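Local coordinates for protein geranyltranstransferase (Campylobacter jejuni, PDB 3NPK) that probably catalyses isoprenoid chain elongation, condensing geranyl diphosphate with isopentenyl diphosphate to give farnesyl diphosphate and releasing pyrophosphate, at residues A30-L33 against M34-G38; C155-E158 against D159-L162; L170-H173 against K174-L178. All coordinates share one frame; numbering follows the deposited sequence.

Interaction 1 of 3, residues A30-L33 against M34-G38; sequences ALAL and MLKAG
Leu31 meets Leu35 one turn further along the helix, where the leucine CD1 methyl of Leu35 lies against Leu31 O at 3.6 Å. Ala30, just before it, reaches residues 34-38 only by way of a water. That water gives a hydrogen bond to Ala30 O (2.7 Å) and a weak one to Leu31 O, and accepts one from Met34 N, so it stands in for the direct bond that a regular turn would place between Ala30 O and Met34 N.

Ala32 restores normal helical bonding: Lys36 N reaches Ala32 O at 2.9 Å. The same turn pairs their side chains. The lysine chain leaves with CG beside its own backbone N (chi1 -76°) and folds back at chi3 (-82°), which brings Lys36 CE within 3.8 Å of Ala32 CB.

Leu33 comes last, its O accepting a weak, bent bond from Ala37 N (3.0 Å), while Ala37 CB presses on the same Leu33 O at 3.2 Å. Gly38 then leaves the helix with positive phi.

Outside the turn, Leu35 packs on Phe71 and Thr74 of helix 59-80, and Leu31 meets Leu144 of the second subunit. Met34, present as selenomethionine, has its O bonded to Arg92, a pyrophosphate-pocket residue, and its side chain lies about 8 Å from the bound pyrophosphate. Helix 27-37 thus delivers the chain to Gly39, Lys40 and Arg43 of that pocket, which with Gly38 form the Gly-Gly-Lys-X-X-Arg signature of trans-prenyltransferases.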
loop_
_atom_site.group_PDB
_atom_site.type_symbol
_atom_site.label_atom_id
_atom_site.label_comp_id
_atom_site.label_asym_id
_atom_site.label_seq_id
_atom_site.Cartn_x
_atom_site.Cartn_y
_atom_site.Cartn_z
ATOM N N ALA A 30 -7.501 -16.346 -4.446
ATOM C CA ALA A 30 -8.165 -15.045 -4.485
ATOM C C ALA A 30 -7.191 -13.928 -4.890
ATOM O O ALA A 30 -7.562 -13.012 -5.620
ATOM C CB ALA A 30 -8.775 -14.747 -3.136
ATOM N N LEU A 31 -5.953 -14.012 -4.413
ATOM C CA LEU A 31 -4.900 -13.066 -4.816
ATOM C C LEU A 31 -4.670 -13.102 -6.321
ATOM O O LEU A 31 -4.476 -12.062 -6.961
ATOM C CB LEU A 31 -3.574 -13.395 -4.101
ATOM C CG LEU A 31 -3.359 -12.928 -2.652
ATOM C CD1 LEU A 31 -2.190 -13.656 -1.990
ATOM C CD2 LEU A 31 -3.142 -11.403 -2.596
ATOM N N ALA A 32 -4.650 -14.305 -6.884
ATOM C CA ALA A 32 -4.319 -14.485 -8.297
ATOM C C ALA A 32 -5.483 -14.173 -9.231
ATOM O O ALA A 32 -5.281 -13.791 -10.368
ATOM C CB ALA A 32 -3.838 -15.916 -8.540
ATOM N N LEU A 33 -6.704 -14.347 -8.742
ATOM C CA LEU A 33 -7.868 -14.409 -9.613
ATOM C C LEU A 33 -7.997 -13.207 -10.548
ATOM O O LEU A 33 -8.136 -13.364 -11.758
ATOM C CB LEU A 33 -9.133 -14.554 -8.764
ATOM C CG LEU A 33 -10.403 -14.982 -9.489
ATOM C CD1 LEU A 33 -10.216 -16.385 -10.071
ATOM C CD2 LEU A 33 -11.592 -14.936 -8.540
HETATM N N MSE A 34 -7.970 -12.000 -9.993
HETATM C CA MSE A 34 -8.151 -10.808 -10.813
HETATM C C MSE A 34 -6.939 -10.468 -11.657
HETATM O O MSE A 34 -7.077 -9.861 -12.724
HETATM C CB MSE A 34 -8.534 -9.601 -9.962
HETATM C CG MSE A 34 -10.004 -9.456 -9.726
HETATM SE SE MSE A 34 -11.139 -9.390 -11.362
HETATM C CE MSE A 34 -12.802 -9.880 -10.483
ATOM N N LEU A 35 -5.757 -10.851 -11.182
ATOM C CA LEU A 35 -4.539 -10.621 -11.948
ATOM C C LEU A 35 -4.527 -11.471 -13.204
ATOM O O LEU A 35 -4.094 -11.021 -14.268
ATOM C CB LEU A 35 -3.313 -10.929 -11.091
ATOM C CG LEU A 35 -3.070 -9.955 -9.935
ATOM C CD1 LEU A 35 -1.988 -10.538 -9.040
ATOM C CD2 LEU A 35 -2.649 -8.586 -10.483
ATOM N N LYS A 36 -5.006 -12.705 -13.077
ATOM C CA LYS A 36 -4.997 -13.643 -14.191
ATOM C C LYS A 36 -6.177 -13.482 -15.132
ATOM O O LYS A 36 -6.082 -13.844 -16.309
ATOM C CB LYS A 36 -4.987 -15.076 -13.668
ATOM C CG LYS A 36 -3.638 -15.520 -13.151
ATOM C CD LYS A 36 -3.533 -17.045 -13.148
ATOM C CE LYS A 36 -4.191 -17.641 -11.918
ATOM N NZ LYS A 36 -4.397 -19.115 -12.041
ATOM N N ALA A 37 -7.285 -12.953 -14.614
ATOM C CA ALA A 37 -8.569 -12.978 -15.331
ATOM C C ALA A 37 -8.538 -12.120 -16.580
ATOM O O ALA A 37 -9.167 -12.437 -17.598
ATOM C CB ALA A 37 -9.694 -12.514 -14.415
ATOM N N GLY A 38 -7.810 -11.019 -16.510
ATOM C CA GLY A 38 -7.779 -10.118 -17.635
ATOM C C GLY A 38 -7.057 -8.848 -17.289
ATOM O O GLY A 38 -6.359 -8.770 -16.274
HETATM O O HOH W 1 -7.142 -11.076 -7.416
#

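Interaction 2 of 3, residues C155-E158 against D159-L162; sequences CFFE and DKRL
Lys160 curls back over Phe156, and its ammonium group gathers the tight half of this contact. NZ stands 3.8 Å from the centroid of the Phe156 ring and only 11° off the ring normal, a cation-pi contact made squarely over the face. The same NZ donates to Phe156 O at 2.8 Å and forms a salt bridge with Asp159 OD1 at 2.9 Å, using the carboxylate's syn lone pair. An aromatic face, a carbonyl and a carboxylate therefore fix one cation. The lysine chain runs extended until its last torsion (chi4 69°), whose bend swings NZ over the ring while CE lies 3.6 Å from Phe156 CE2.

The backbone beneath is a type I beta turn from Phe157 to Lys160. Its closing bond, Lys160 N to Phe157 O, measures 3.0 Å. Phe157 itself receives Phe156 CD2 over the centre of one ring face, and Leu162 brings CD2 to 3.7 Å from Phe157 CD1, the two side chains crossing at about a right angle.

The solvent side is looser. Glu158, whose CB points away from residues 159-162, is exposed, and so is Asp159, although the lysine holds it through OD1. The two carboxylates, with Glu158 OE2 and Asp159 OD2 5.0 Å apart, do not touch; the salt bridge to Lys160 probably offsets part of the charge on Asp159.

The second subunit packs against the aromatic side: its Phe26 meets Phe156 edge-to-face, and its Phe23 meets the Phe157 ring and packs on Leu162. Within the chain, Asn238 bonds Lys160 O and Leu162 N, and the turn carries the backbone from the end of helix 147-156 toward the start of helix 164-189.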
loop_
_atom_site.group_PDB
_atom_site.type_symbol
_atom_site.label_atom_id
_atom_site.label_comp_id
_atom_site.label_asym_id
_atom_site.label_seq_id
_atom_site.Cartn_x
_atom_site.Cartn_y
_atom_site.Cartn_z
ATOM N N CYS A 155 -16.471 9.132 -5.576
ATOM C CA CYS A 155 -17.524 8.532 -4.765
ATOM C C CYS A 155 -18.376 9.580 -4.061
ATOM O O CYS A 155 -19.612 9.512 -4.093
ATOM C CB CYS A 155 -16.928 7.588 -3.728
ATOM S SG CYS A 155 -16.208 6.118 -4.479
ATOM N N PHE A 156 -17.738 10.563 -3.433
ATOM C CA PHE A 156 -18.526 11.525 -2.676
ATOM C C PHE A 156 -19.400 12.405 -3.561
ATOM O O PHE A 156 -20.523 12.745 -3.173
ATOM C CB PHE A 156 -17.646 12.393 -1.783
ATOM C CG PHE A 156 -18.437 13.327 -0.920
ATOM C CD1 PHE A 156 -19.070 12.854 0.215
ATOM C CD2 PHE A 156 -18.590 14.661 -1.266
ATOM C CE1 PHE A 156 -19.831 13.699 1.011
ATOM C CE2 PHE A 156 -19.351 15.529 -0.467
ATOM C CZ PHE A 156 -19.966 15.038 0.674
ATOM N N PHE A 157 -18.904 12.775 -4.741
ATOM C CA PHE A 157 -19.633 13.718 -5.589
ATOM C C PHE A 157 -20.434 13.038 -6.701
ATOM O O PHE A 157 -20.965 13.703 -7.589
ATOM C CB PHE A 157 -18.681 14.790 -6.163
ATOM C CG PHE A 157 -18.105 15.707 -5.115
ATOM C CD1 PHE A 157 -18.819 16.824 -4.692
ATOM C CD2 PHE A 157 -16.853 15.464 -4.555
ATOM C CE1 PHE A 157 -18.301 17.683 -3.724
ATOM C CE2 PHE A 157 -16.328 16.322 -3.601
ATOM C CZ PHE A 157 -17.050 17.432 -3.173
ATOM N N GLU A 158 -20.559 11.713 -6.632
ATOM C CA GLU A 158 -21.318 10.967 -7.638
ATOM C C GLU A 158 -22.728 11.538 -7.806
ATOM O O GLU A 158 -23.252 11.588 -8.921
ATOM C CB GLU A 158 -21.389 9.476 -7.252
ATOM C CG GLU A 158 -22.001 9.276 -5.854
ATOM C CD GLU A 158 -22.183 7.827 -5.426
ATOM O OE1 GLU A 158 -21.343 6.976 -5.778
ATOM O OE2 GLU A 158 -23.175 7.552 -4.705
ATOM N N ASP A 159 -23.317 11.984 -6.697
ATOM C CA ASP A 159 -24.683 12.478 -6.690
ATOM C C ASP A 159 -24.764 13.982 -6.448
ATOM O O ASP A 159 -25.789 14.486 -5.983
ATOM C CB ASP A 159 -25.510 11.721 -5.640
ATOM C CG ASP A 159 -25.044 11.970 -4.204
ATOM O OD1 ASP A 159 -23.939 12.515 -3.990
ATOM O OD2 ASP A 159 -25.811 11.613 -3.273
ATOM N N LYS A 160 -23.696 14.699 -6.787
ATOM C CA LYS A 160 -23.622 16.141 -6.560
ATOM C C LYS A 160 -23.093 16.846 -7.805
ATOM O O LYS A 160 -22.403 16.243 -8.630
ATOM C CB LYS A 160 -22.727 16.431 -5.345
ATOM C CG LYS A 160 -23.228 15.773 -4.062
ATOM C CD LYS A 160 -22.256 15.987 -2.908
ATOM C CE LYS A 160 -22.725 15.292 -1.639
ATOM N NZ LYS A 160 -22.652 13.812 -1.776
ATOM N N ARG A 161 -23.413 18.125 -7.938
ATOM C CA ARG A 161 -23.002 18.875 -9.121
ATOM C C ARG A 161 -21.558 19.362 -9.010
ATOM O O ARG A 161 -21.182 20.027 -8.027
ATOM C CB ARG A 161 -23.922 20.080 -9.340
ATOM C CG ARG A 161 -23.534 20.901 -10.566
ATOM C CD ARG A 161 -24.411 22.150 -10.696
ATOM N NE ARG A 161 -24.247 23.051 -9.553
ATOM C CZ ARG A 161 -23.211 23.867 -9.399
ATOM N NH1 ARG A 161 -22.243 23.884 -10.307
ATOM N NH2 ARG A 161 -23.138 24.660 -8.337
ATOM N N LEU A 162 -20.760 19.028 -10.022
ATOM C CA LEU A 162 -19.375 19.478 -10.124
ATOM C C LEU A 162 -19.242 20.514 -11.223
ATOM O O LEU A 162 -19.956 20.460 -12.230
ATOM C CB LEU A 162 -18.455 18.305 -10.470
ATOM C CG LEU A 162 -18.302 17.247 -9.384
ATOM C CD1 LEU A 162 -17.329 16.164 -9.803
ATOM C CD2 LEU A 162 -17.886 17.898 -8.059
#

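Interaction 3 of 3, residues L170-H173 against K174-L178; sequences LHTH and KTARL
Helix 164-189 widens into a pi-type turn at residues 174-176, where the carbonyl oxygen of His171 takes two backbone bonds, from Thr175 N at 3.1 Å and from Ala176 N at 3.2 Å. The second lies in the carbonyl plane, the first is tilted 29° from it. One residue earlier, Leu170 O still takes an ordinary i to i+4 bond from Lys174 N; one step on, Arg177 N binds Thr172 O at 2.9 Å, five residues back. A water then carries the same offset further, donating to His173 O and accepting from Leu178 N.

This bulge sits in the all-helical isoprenoid synthase fold, and its Lys174-Thr175 pair is consistent with the Lys-Thr element that lines the active-site cavity in related prenyltransferases; the side chain of Thr175 lies about 7 Å from the bound pyrophosphate. A water links Thr175 OG1 to His171 O, the latter bond being weak. Lys174 extends its chain to a salt bridge with Asp154 of helix 147-156.

On another side of the helix, His173 and Arg177 run side by side in the same direction. His173 NE2 lies over the centre of the guanidinium, 3.4 Å from Arg177 CZ, with the two planes 35° apart. His173 ND1 bonds Phe169 O, which helps set the ring's rotation, and the Phe169 ring stacks on the imidazole; Arg177 NH1 makes a weak bond to Asn145 O.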
loop_
_atom_site.group_PDB
_atom_site.type_symbol
_atom_site.label_atom_id
_atom_site.label_comp_id
_atom_site.label_asym_id
_atom_site.label_seq_id
_atom_site.Cartn_x
_atom_site.Cartn_y
_atom_site.Cartn_z
ATOM N N LEU A 170 -10.963 15.798 -10.557
ATOM C CA LEU A 170 -11.365 14.430 -10.222
ATOM C C LEU A 170 -10.648 13.429 -11.124
ATOM O O LEU A 170 -9.975 12.521 -10.648
ATOM C CB LEU A 170 -12.894 14.311 -10.352
ATOM C CG LEU A 170 -13.598 13.002 -9.993
ATOM C CD1 LEU A 170 -15.097 13.292 -9.940
ATOM C CD2 LEU A 170 -13.305 11.862 -10.980
ATOM N N HIS A 171 -10.797 13.594 -12.429
ATOM C CA HIS A 171 -10.264 12.610 -13.364
ATOM C C HIS A 171 -8.750 12.637 -13.445
ATOM O O HIS A 171 -8.115 11.597 -13.607
ATOM C CB HIS A 171 -10.906 12.790 -14.739
ATOM C CG HIS A 171 -12.293 12.243 -14.793
ATOM N ND1 HIS A 171 -13.415 13.012 -15.022
ATOM C CD2 HIS A 171 -12.736 10.978 -14.602
ATOM C CE1 HIS A 171 -14.486 12.240 -14.983
ATOM N NE2 HIS A 171 -14.098 10.999 -14.743
ATOM N N THR A 172 -8.158 13.816 -13.343
ATOM C CA THR A 172 -6.708 13.873 -13.385
ATOM C C THR A 172 -6.127 13.083 -12.222
ATOM O O THR A 172 -5.115 12.410 -12.386
ATOM C CB THR A 172 -6.174 15.305 -13.420
ATOM O OG1 THR A 172 -6.707 15.957 -14.565
ATOM C CG2 THR A 172 -4.662 15.277 -13.631
ATOM N N HIS A 173 -6.774 13.128 -11.061
ATOM C CA HIS A 173 -6.249 12.414 -9.908
ATOM C C HIS A 173 -6.624 10.938 -9.953
ATOM O O HIS A 173 -5.779 10.073 -9.678
ATOM C CB HIS A 173 -6.694 13.087 -8.596
ATOM C CG HIS A 173 -5.977 14.374 -8.332
ATOM N ND1 HIS A 173 -6.287 15.545 -8.993
ATOM C CD2 HIS A 173 -4.943 14.668 -7.507
ATOM C CE1 HIS A 173 -5.473 16.505 -8.584
ATOM N NE2 HIS A 173 -4.653 16.002 -7.676
ATOM N N LYS A 174 -7.889 10.650 -10.284
ATOM C CA LYS A 174 -8.385 9.281 -10.225
ATOM C C LYS A 174 -7.685 8.350 -11.218
ATOM O O LYS A 174 -7.307 7.227 -10.860
ATOM C CB LYS A 174 -9.897 9.253 -10.457
ATOM C CG LYS A 174 -10.477 7.855 -10.370
ATOM C CD LYS A 174 -11.996 7.853 -10.455
ATOM C CE LYS A 174 -12.471 6.411 -10.366
ATOM N NZ LYS A 174 -13.839 6.195 -10.870
ATOM N N THR A 175 -7.507 8.801 -12.459
ATOM C CA THR A 175 -6.881 7.939 -13.469
ATOM C C THR A 175 -5.655 8.503 -14.154
ATOM O O THR A 175 -4.735 7.739 -14.498
ATOM C CB THR A 175 -7.861 7.506 -14.551
ATOM O OG1 THR A 175 -8.444 8.663 -15.131
ATOM C CG2 THR A 175 -8.993 6.685 -13.952
ATOM N N ALA A 176 -5.596 9.816 -14.362
ATOM C CA ALA A 176 -4.502 10.323 -15.196
ATOM C C ALA A 176 -3.150 10.241 -14.495
ATOM O O ALA A 176 -2.140 9.977 -15.135
ATOM C CB ALA A 176 -4.762 11.750 -15.662
ATOM N N ARG A 177 -3.116 10.476 -13.186
ATOM C CA ARG A 177 -1.824 10.501 -12.508
ATOM C C ARG A 177 -1.112 9.153 -12.540
ATOM O O ARG A 177 0.097 9.107 -12.692
ATOM C CB ARG A 177 -1.924 11.086 -11.091
ATOM C CG ARG A 177 -1.917 12.635 -11.123
ATOM C CD ARG A 177 -1.795 13.282 -9.760
ATOM N NE ARG A 177 -1.793 14.736 -9.899
ATOM C CZ ARG A 177 -1.508 15.596 -8.926
ATOM N NH1 ARG A 177 -1.206 15.168 -7.711
ATOM N NH2 ARG A 177 -1.517 16.894 -9.188
ATOM N N LEU A 178 -1.855 8.053 -12.423
ATOM C CA LEU A 178 -1.230 6.731 -12.477
ATOM C C LEU A 178 -0.724 6.390 -13.892
ATOM O O LEU A 178 0.315 5.738 -14.048
ATOM C CB LEU A 178 -2.185 5.645 -11.960
ATOM C CG LEU A 178 -1.514 4.279 -11.727
ATOM C CD1 LEU A 178 -0.411 4.366 -10.700
ATOM C CD2 LEU A 178 -2.536 3.232 -11.312
HETATM O O HOH W 2 -8.344 11.225 -16.559
HETATM O O HOH W 3 -4.402 8.020 -11.030
#

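Overall arrangement
Each contact is local, but the three differ with their setting. Interactions 1 and 3 are partly buried helix turns on opposite sides of the chain's centre, each near the bound pyrophosphate; their nearest atoms are about 12 Å apart. Both depart from regular helical bonding, interaction 1 by inserting a water and interaction 3 by widening the turn. Interaction 2 is a surface contact where helix 147-156 ends in a turn; charge and aromatic faces do the work, and the second subunit supplies further rings. It touches interaction 3 through Leu162 CD1 and Leu170 CD1, 3.6 Å apart, joining the loop to helix 164-189, whereas interaction 1 stays about 17 Å away between nearest atoms.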